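Local coordinates for uncharacterized protein (Parabacteroides merdae, PDB 4R7F) that is of unknown function but carries three immunoglobulin-like beta-sandwich domains, the first resembling the N-terminal domain of type 9 secretion system plug proteins, at residues 29-43 / 130-142. Numbering follows the deposited sequence.
Sequences PYIALGGEEQIEINF and IFTACFSVVEPVV
F43 and F131 leave their strands toward each other between the two sheets of an immunoglobulin-like beta-sandwich, and CG between the backbone N and the carbonyl carbon (chi1 68° and 76°) turns the rings so that they meet. They form a T-shaped pair: the edge of F131 stands over the face of F43, F131 CE2 lying 3.6 Å above the F43 ring plane, over its centre. With F43 also stacked on Y99, an alanine here would probably open a gap over the edge of F131 and leave that ring less firmly held. Further along, I41 CG2 meets F131 CZ and CE1 obliquely, 4.0 Å from CZ, while I41 CG1 rests on A133 CB at 3.8 Å. I39 then lies across one face of F135, its CG1 3.6 Å from F135 CD2. I118 of strand 114-122, the neighbour of 130-138 in its sheet, touches both I41 and F135.

Strand 39-43 thus faces 130-138 across the sandwich, nearly antiparallel, with axes 8.9 Å apart. Strand 30-32 instead joins the sheet of 130-138 edge to edge, parallel to it, so the chain passes between sheets within residues 33-38. The ladder runs from S136 N to P29 O, I31 N to S136 O, V138 N to I31 O and, just past the strand, L33 N to V138 O at 2.7 Å. V137 CG1 packs against L33 CB; Y30 turns its hydroxyl to T395 of the C-terminal strand. Beside the first rung one water donates to both P29 O and S136 OG, 2.8 Å from the latter, an oxygen that also bonds N115 OD1.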
ATOM      1  N   PRO A  29       9.460  -5.381  11.462  1.00 35.10           N
ATOM      2  CA  PRO A  29       9.916  -6.016  12.699  1.00 31.59           C
ATOM      3  C   PRO A  29       9.570  -5.203  13.944  1.00 25.45           C
ATOM      4  O   PRO A  29      10.459  -4.786  14.671  1.00 32.45           O
ATOM      5  CB  PRO A  29      11.434  -6.081  12.487  1.00 30.91           C
ATOM      6  CG  PRO A  29      11.736  -4.834  11.684  1.00 31.30           C
ATOM      7  CD  PRO A  29      10.540  -4.602  10.809  1.00 38.85           C
ATOM      8  N   TYR A  30       8.291  -4.917  14.124  1.00 29.10           N
ATOM      9  CA  TYR A  30       7.797  -4.349  15.361  1.00 30.56           C
ATOM     10  C   TYR A  30       6.388  -4.804  15.680  1.00 31.62           C
ATOM     11  O   TYR A  30       5.565  -5.103  14.778  1.00 30.49           O
ATOM     12  CB  TYR A  30       7.882  -2.805  15.381  1.00 34.08           C
ATOM     13  CG  TYR A  30       7.301  -2.089  14.191  1.00 30.95           C
ATOM     14  CD1 TYR A  30       5.942  -1.807  14.108  1.00 28.32           C
ATOM     15  CD2 TYR A  30       8.122  -1.649  13.155  1.00 37.16           C
ATOM     16  CE1 TYR A  30       5.402  -1.127  13.002  1.00 31.75           C
ATOM     17  CE2 TYR A  30       7.600  -0.973  12.043  1.00 33.93           C
ATOM     18  CZ  TYR A  30       6.238  -0.721  11.957  1.00 30.38           C
ATOM     19  OH  TYR A  30       5.739  -0.020  10.869  1.00 39.73           O
ATOM     20  N   ILE A  31       6.127  -4.832  16.987  1.00 30.64           N
ATOM     21  CA  ILE A  31       4.804  -5.080  17.539  1.00 32.01           C
ATOM     22  C   ILE A  31       4.479  -4.116  18.684  1.00 36.42           C
ATOM     23  O   ILE A  31       5.361  -3.459  19.239  1.00 38.11           O
ATOM     24  CB  ILE A  31       4.684  -6.523  18.027  1.00 36.94           C
ATOM     25  CG1 ILE A  31       5.730  -6.845  19.089  1.00 32.97           C
ATOM     26  CG2 ILE A  31       4.880  -7.468  16.850  1.00 40.30           C
ATOM     27  CD1 ILE A  31       5.535  -8.200  19.757  1.00 34.70           C
ATOM     28  N   ALA A  32       3.198  -4.018  19.021  1.00 34.19           N
ATOM     29  CA  ALA A  32       2.752  -3.165  20.126  1.00 34.27           C
ATOM     30  C   ALA A  32       2.869  -3.912  21.425  1.00 37.12           C
ATOM     31  O   ALA A  32       2.603  -5.107  21.457  1.00 37.28           O
ATOM     32  CB  ALA A  32       1.312  -2.735  19.925  1.00 33.04           C
ATOM     33  N   LEU A  33       3.278  -3.200  22.482  1.00 43.40           N
ATOM     34  CA  LEU A  33       3.472  -3.761  23.825  1.00 42.30           C
ATOM     35  C   LEU A  33       2.211  -4.446  24.391  1.00 50.30           C
ATOM     36  O   LEU A  33       2.269  -5.592  24.856  1.00 49.64           O
ATOM     37  CB  LEU A  33       3.911  -2.638  24.763  1.00 46.60           C
ATOM     38  CG  LEU A  33       4.143  -2.972  26.222  1.00 44.54           C
ATOM     39  CD1 LEU A  33       5.301  -3.939  26.382  1.00 43.23           C
ATOM     40  CD2 LEU A  33       4.422  -1.679  26.963  1.00 47.68           C
ATOM     41  N   GLY A  34       1.073  -3.758  24.340  1.00 43.80           N
ATOM     42  CA  GLY A  34      -0.191  -4.348  24.827  1.00 68.01           C
ATOM     43  C   GLY A  34      -0.843  -5.402  23.925  1.00 69.62           C
ATOM     44  O   GLY A  34      -1.695  -6.159  24.379  1.00 70.82           O
ATOM     45  N   GLY A  35      -0.406  -5.477  22.665  1.00 60.33           N
ATOM     46  CA  GLY A  35      -1.208  -6.027  21.559  1.00 48.74           C
ATOM     47  C   GLY A  35      -1.312  -7.540  21.483  1.00 51.02           C
ATOM     48  O   GLY A  35      -0.783  -8.255  22.338  1.00 44.06           O
ATOM     49  N   GLU A  36      -2.040  -8.013  20.469  1.00 62.24           N
ATOM     50  CA  GLU A  36      -2.299  -9.453  20.271  1.00 68.19           C
ATOM     51  C   GLU A  36      -1.269 -10.087  19.318  1.00 60.28           C
ATOM     52  O   GLU A  36      -1.259 -11.299  19.134  1.00 64.54           O
ATOM     53  CB  GLU A  36      -3.729  -9.696  19.725  1.00 75.97           C
ATOM     54  CG  GLU A  36      -4.896  -9.124  20.555  1.00 87.10           C
ATOM     55  CD  GLU A  36      -5.065  -9.785  21.925  1.00105.97           C
ATOM     56  OE1 GLU A  36      -4.214  -9.570  22.821  1.00 95.15           O
ATOM     57  OE2 GLU A  36      -6.060 -10.524  22.112  1.00 99.58           O
ATOM     58  N   GLU A  37      -0.391  -9.273  18.735  1.00 56.05           N
ATOM     59  CA  GLU A  37       0.564  -9.761  17.740  1.00 58.02           C
ATOM     60  C   GLU A  37       1.855 -10.280  18.350  1.00 48.95           C
ATOM     61  O   GLU A  37       2.264  -9.880  19.440  1.00 38.94           O
ATOM     62  CB  GLU A  37       0.856  -8.672  16.712  1.00 56.69           C
ATOM     63  CG  GLU A  37      -0.381  -8.310  15.897  1.00 68.64           C
ATOM     64  CD  GLU A  37      -0.062  -7.523  14.628  1.00102.95           C
ATOM     65  OE1 GLU A  37       0.800  -6.597  14.667  1.00 81.26           O
ATOM     66  OE2 GLU A  37      -0.686  -7.835  13.582  1.00119.68           O
ATOM     67  N   GLN A  38       2.493 -11.201  17.649  1.00 40.49           N
ATOM     68  CA  GLN A  38       3.803 -11.677  18.083  1.00 36.47           C
ATOM     69  C   GLN A  38       4.850 -11.545  17.001  1.00 35.69           C
ATOM     70  O   GLN A  38       4.562 -11.673  15.795  1.00 34.41           O
ATOM     71  CB  GLN A  38       3.723 -13.143  18.446  1.00 32.12           C
ATOM     72  CG  GLN A  38       2.756 -13.457  19.581  1.00 41.71           C
ATOM     73  CD  GLN A  38       2.452 -14.948  19.650  1.00 41.20           C
ATOM     74  OE1 GLN A  38       1.792 -15.489  18.757  1.00 45.34           O
ATOM     75  NE2 GLN A  38       2.983 -15.626  20.673  1.00 33.03           N
ATOM     76  N   ILE A  39       6.091 -11.367  17.428  1.00 41.14           N
ATOM     77  CA  ILE A  39       7.222 -11.521  16.520  1.00 42.57           C
ATOM     78  C   ILE A  39       7.564 -12.986  16.349  1.00 39.75           C
ATOM     79  O   ILE A  39       7.590 -13.737  17.329  1.00 42.56           O
ATOM     80  CB  ILE A  39       8.468 -10.794  17.034  1.00 46.79           C
ATOM     81  CG1 ILE A  39       8.268  -9.292  16.899  1.00 55.26           C
ATOM     82  CG2 ILE A  39       9.683 -11.184  16.215  1.00 48.36           C
ATOM     83  CD1 ILE A  39       8.377  -8.766  15.477  1.00 51.71           C
ATOM     84  N   GLU A  40       7.832 -13.372  15.103  1.00 35.04           N
ATOM     85  CA  GLU A  40       8.266 -14.696  14.774  1.00 37.74           C
ATOM     86  C   GLU A  40       9.727 -14.638  14.333  1.00 40.51           C
ATOM     87  O   GLU A  40      10.074 -13.930  13.391  1.00 33.12           O
ATOM     88  CB  GLU A  40       7.426 -15.281  13.654  1.00 38.74           C
ATOM     89  CG  GLU A  40       7.891 -16.660  13.167  1.00 44.24           C
ATOM     90  CD  GLU A  40       6.988 -17.245  12.076  1.00 50.97           C
ATOM     91  OE1 GLU A  40       6.006 -16.586  11.711  1.00 47.11           O
ATOM     92  OE2 GLU A  40       7.245 -18.358  11.571  1.00 50.48           O
ATOM     93  N   ILE A  41      10.557 -15.422  15.013  1.00 38.52           N
ATOM     94  CA  ILE A  41      11.912 -15.674  14.618  1.00 32.22           C
ATOM     95  C   ILE A  41      11.962 -17.076  14.056  1.00 30.39           C
ATOM     96  O   ILE A  41      11.701 -18.032  14.735  1.00 36.25           O
ATOM     97  CB  ILE A  41      12.876 -15.539  15.797  1.00 33.22           C
ATOM     98  CG1 ILE A  41      13.002 -14.070  16.180  1.00 36.12           C
ATOM     99  CG2 ILE A  41      14.227 -16.112  15.418  1.00 35.21           C
ATOM    100  CD1 ILE A  41      13.248 -13.835  17.641  1.00 39.30           C
ATOM    101  N   ASN A  42      12.313 -17.170  12.792  1.00 37.71           N
ATOM    102  CA  ASN A  42      12.351 -18.414  12.064  1.00 36.04           C
ATOM    103  C   ASN A  42      13.746 -18.640  11.410  1.00 35.11           C
ATOM    104  O   ASN A  42      14.345 -17.734  10.813  1.00 35.16           O
ATOM    105  CB  ASN A  42      11.263 -18.351  11.008  1.00 39.04           C
ATOM    106  CG  ASN A  42      10.896 -19.710  10.476  1.00 51.04           C
ATOM    107  OD1 ASN A  42      11.697 -20.388   9.830  1.00 40.90           O
ATOM    108  ND2 ASN A  42       9.690 -20.130  10.771  1.00 46.35           N
ATOM    109  N   PHE A  43      14.257 -19.852  11.500  1.00 36.40           N
ATOM    110  CA  PHE A  43      15.565 -20.137  10.987  1.00 32.32           C
ATOM    111  C   PHE A  43      15.747 -21.615  10.823  1.00 40.82           C
ATOM    112  O   PHE A  43      15.020 -22.379  11.437  1.00 36.84           O
ATOM    113  CB  PHE A  43      16.641 -19.575  11.935  1.00 34.60           C
ATOM    114  CG  PHE A  43      16.720 -20.254  13.266  1.00 34.29           C
ATOM    115  CD1 PHE A  43      15.950 -19.820  14.317  1.00 45.95           C
ATOM    116  CD2 PHE A  43      17.598 -21.308  13.475  1.00 41.87           C
ATOM    117  CE1 PHE A  43      16.041 -20.430  15.570  1.00 52.61           C
ATOM    118  CE2 PHE A  43      17.694 -21.929  14.723  1.00 40.85           C
ATOM    119  CZ  PHE A  43      16.918 -21.484  15.776  1.00 39.29           C
ATOM    120  N   ILE A 130      25.252 -17.714  18.165  1.00 37.36           N
ATOM    121  CA  ILE A 130      25.165 -18.115  16.771  1.00 38.59           C
ATOM    122  C   ILE A 130      24.380 -17.178  15.851  1.00 37.39           C
ATOM    123  O   ILE A 130      24.615 -17.174  14.637  1.00 40.84           O
ATOM    124  CB  ILE A 130      24.618 -19.553  16.592  1.00 45.38           C
ATOM    125  CG1 ILE A 130      23.191 -19.692  17.085  1.00 41.26           C
ATOM    126  CG2 ILE A 130      25.540 -20.555  17.277  1.00 46.31           C
ATOM    127  CD1 ILE A 130      22.633 -21.060  16.801  1.00 45.77           C
ATOM    128  N   PHE A 131      23.405 -16.455  16.401  1.00 36.86           N
ATOM    129  CA  PHE A 131      22.770 -15.343  15.699  1.00 29.02           C
ATOM    130  C   PHE A 131      22.078 -14.421  16.680  1.00 32.56           C
ATOM    131  O   PHE A 131      21.798 -14.797  17.795  1.00 37.02           O
ATOM    132  CB  PHE A 131      21.815 -15.829  14.619  1.00 30.04           C
ATOM    133  CG  PHE A 131      20.494 -16.363  15.121  1.00 32.98           C
ATOM    134  CD1 PHE A 131      19.473 -15.501  15.485  1.00 33.42           C
ATOM    135  CD2 PHE A 131      20.253 -17.727  15.145  1.00 39.86           C
ATOM    136  CE1 PHE A 131      18.244 -15.973  15.899  1.00 33.74           C
ATOM    137  CE2 PHE A 131      19.022 -18.216  15.555  1.00 43.49           C
ATOM    138  CZ  PHE A 131      18.023 -17.347  15.936  1.00 39.71           C
ATOM    139  N   THR A 132      21.851 -13.205  16.233  1.00 34.70           N
ATOM    140  CA  THR A 132      21.042 -12.209  16.900  1.00 35.92           C
ATOM    141  C   THR A 132      19.851 -11.863  15.995  1.00 33.06           C
ATOM    142  O   THR A 132      20.017 -11.668  14.800  1.00 34.84           O
ATOM    143  CB  THR A 132      21.920 -10.983  17.141  1.00 32.83           C
ATOM    144  OG1 THR A 132      23.035 -11.402  17.913  1.00 36.16           O
ATOM    145  CG2 THR A 132      21.200  -9.910  17.890  1.00 39.66           C
ATOM    146  N   ALA A 133      18.645 -11.850  16.552  1.00 34.16           N
ATOM    147  CA  ALA A 133      17.460 -11.371  15.842  1.00 27.26           C
ATOM    148  C   ALA A 133      16.873 -10.182  16.571  1.00 30.31           C
ATOM    149  O   ALA A 133      16.674 -10.222  17.776  1.00 32.98           O
ATOM    150  CB  ALA A 133      16.432 -12.448  15.726  1.00 33.83           C
ATOM    151  N   CYS A 134      16.631  -9.104  15.831  1.00 30.43           N
ATOM    152  CA  CYS A 134      16.285  -7.814  16.418  1.00 30.16           C
ATOM    153  C   CYS A 134      14.890  -7.360  15.968  1.00 34.71           C
ATOM    154  O   CYS A 134      14.556  -7.462  14.786  1.00 33.56           O
ATOM    155  CB  CYS A 134      17.302  -6.759  15.966  1.00 29.80           C
ATOM    156  SG  CYS A 134      18.895  -6.814  16.779  1.00 33.53           S
ATOM    157  N   PHE A 135      14.106  -6.837  16.915  1.00 32.60           N
ATOM    158  CA  PHE A 135      12.769  -6.319  16.664  1.00 28.47           C
ATOM    159  C   PHE A 135      12.471  -5.261  17.714  1.00 30.46           C
ATOM    160  O   PHE A 135      13.191  -5.121  18.719  1.00 29.76           O
ATOM    161  CB  PHE A 135      11.702  -7.429  16.704  1.00 32.03           C
ATOM    162  CG  PHE A 135      11.564  -8.095  18.042  1.00 28.57           C
ATOM    163  CD1 PHE A 135      12.339  -9.198  18.365  1.00 37.76           C
ATOM    164  CD2 PHE A 135      10.677  -7.602  18.996  1.00 36.37           C
ATOM    165  CE1 PHE A 135      12.234  -9.795  19.616  1.00 42.55           C
ATOM    166  CE2 PHE A 135      10.571  -8.180  20.254  1.00 41.89           C
ATOM    167  CZ  PHE A 135      11.350  -9.282  20.560  1.00 45.37           C
ATOM    168  N   SER A 136      11.420  -4.500  17.479  1.00 28.99           N
ATOM    169  CA  SER A 136      11.073  -3.456  18.413  1.00 33.74           C
ATOM    170  C   SER A 136       9.648  -3.633  18.934  1.00 31.14           C
ATOM    171  O   SER A 136       8.779  -4.202  18.261  1.00 30.95           O
ATOM    172  CB  SER A 136      11.204  -2.097  17.738  1.00 32.10           C
ATOM    173  OG  SER A 136      12.543  -1.816  17.341  1.00 25.89           O
ATOM    174  N   VAL A 137       9.430  -3.098  20.122  1.00 26.60           N
ATOM    175  CA  VAL A 137       8.150  -3.144  20.779  1.00 32.04           C
ATOM    176  C   VAL A 137       7.706  -1.727  21.066  1.00 32.75           C
ATOM    177  O   VAL A 137       8.410  -0.986  21.788  1.00 26.71           O
ATOM    178  CB  VAL A 137       8.272  -3.895  22.093  1.00 40.19           C
ATOM    179  CG1 VAL A 137       6.987  -3.776  22.890  1.00 40.51           C
ATOM    180  CG2 VAL A 137       8.625  -5.355  21.820  1.00 37.80           C
ATOM    181  N   VAL A 138       6.564  -1.340  20.470  1.00 33.45           N
ATOM    182  CA  VAL A 138       6.048   0.038  20.560  1.00 26.87           C
ATOM    183  C   VAL A 138       4.862   0.154  21.549  1.00 29.91           C
ATOM    184  O   VAL A 138       4.038  -0.749  21.641  1.00 30.65           O
ATOM    185  CB  VAL A 138       5.709   0.621  19.156  1.00 32.44           C
ATOM    186  CG1 VAL A 138       4.710  -0.220  18.366  1.00 27.92           C
ATOM    187  CG2 VAL A 138       5.212   2.049  19.257  1.00 32.93           C
ATOM    188  N   GLU A 139       4.865   1.227  22.339  1.00 31.68           N
ATOM    189  CA  GLU A 139       3.693   1.697  23.102  1.00 33.14           C
ATOM    190  C   GLU A 139       3.200   2.931  22.387  1.00 34.86           C
ATOM    191  O   GLU A 139       3.720   4.015  22.571  1.00 37.12           O
ATOM    192  CB  GLU A 139       4.024   1.991  24.577  1.00 35.95           C
ATOM    193  CG  GLU A 139       5.271   2.835  24.808  1.00 53.58           C
ATOM    194  CD  GLU A 139       5.631   3.035  26.272  1.00 45.78           C
ATOM    195  OE1 GLU A 139       4.733   3.421  27.039  1.00 44.28           O
ATOM    196  OE2 GLU A 139       6.820   2.841  26.635  1.00 40.20           O
ATOM    197  N   PRO A 140       2.221   2.758  21.513  1.00 30.45           N
ATOM    198  CA  PRO A 140       1.918   3.801  20.549  1.00 30.35           C
ATOM    199  C   PRO A 140       1.085   4.941  21.123  1.00 33.41           C
ATOM    200  O   PRO A 140      -0.103   5.030  20.896  1.00 37.97           O
ATOM    201  CB  PRO A 140       1.138   3.042  19.468  1.00 30.61           C
ATOM    202  CG  PRO A 140       0.441   1.963  20.241  1.00 32.59           C
ATOM    203  CD  PRO A 140       1.452   1.521  21.269  1.00 30.82           C
ATOM    204  N   VAL A 141       1.749   5.866  21.776  1.00 33.44           N
ATOM    205  CA  VAL A 141       1.087   6.999  22.395  1.00 27.82           C
ATOM    206  C   VAL A 141       1.144   8.292  21.571  1.00 34.34           C
ATOM    207  O   VAL A 141       0.567   9.289  21.965  1.00 25.62           O
ATOM    208  CB  VAL A 141       1.637   7.233  23.818  1.00 28.92           C
ATOM    209  CG1 VAL A 141       1.256   6.056  24.706  1.00 26.42           C
ATOM    210  CG2 VAL A 141       3.155   7.471  23.802  1.00 31.75           C
ATOM    211  N   VAL A 142       1.860   8.280  20.449  1.00 28.45           N
ATOM    212  CA  VAL A 142       1.792   9.377  19.529  1.00 30.35           C
ATOM    213  C   VAL A 142       1.494   8.817  18.122  1.00 36.55           C
ATOM    214  O   VAL A 142       1.734   7.647  17.839  1.00 31.38           O
ATOM    215  CB  VAL A 142       3.095  10.197  19.528  1.00 32.51           C
ATOM    216  CG1 VAL A 142       3.444  10.667  20.926  1.00 33.43           C
ATOM    217  CG2 VAL A 142       4.244   9.393  18.934  1.00 36.59           C
TER
HETATM  218  O   HOH W   1      12.878  -2.913  14.820  1.00 41.72           O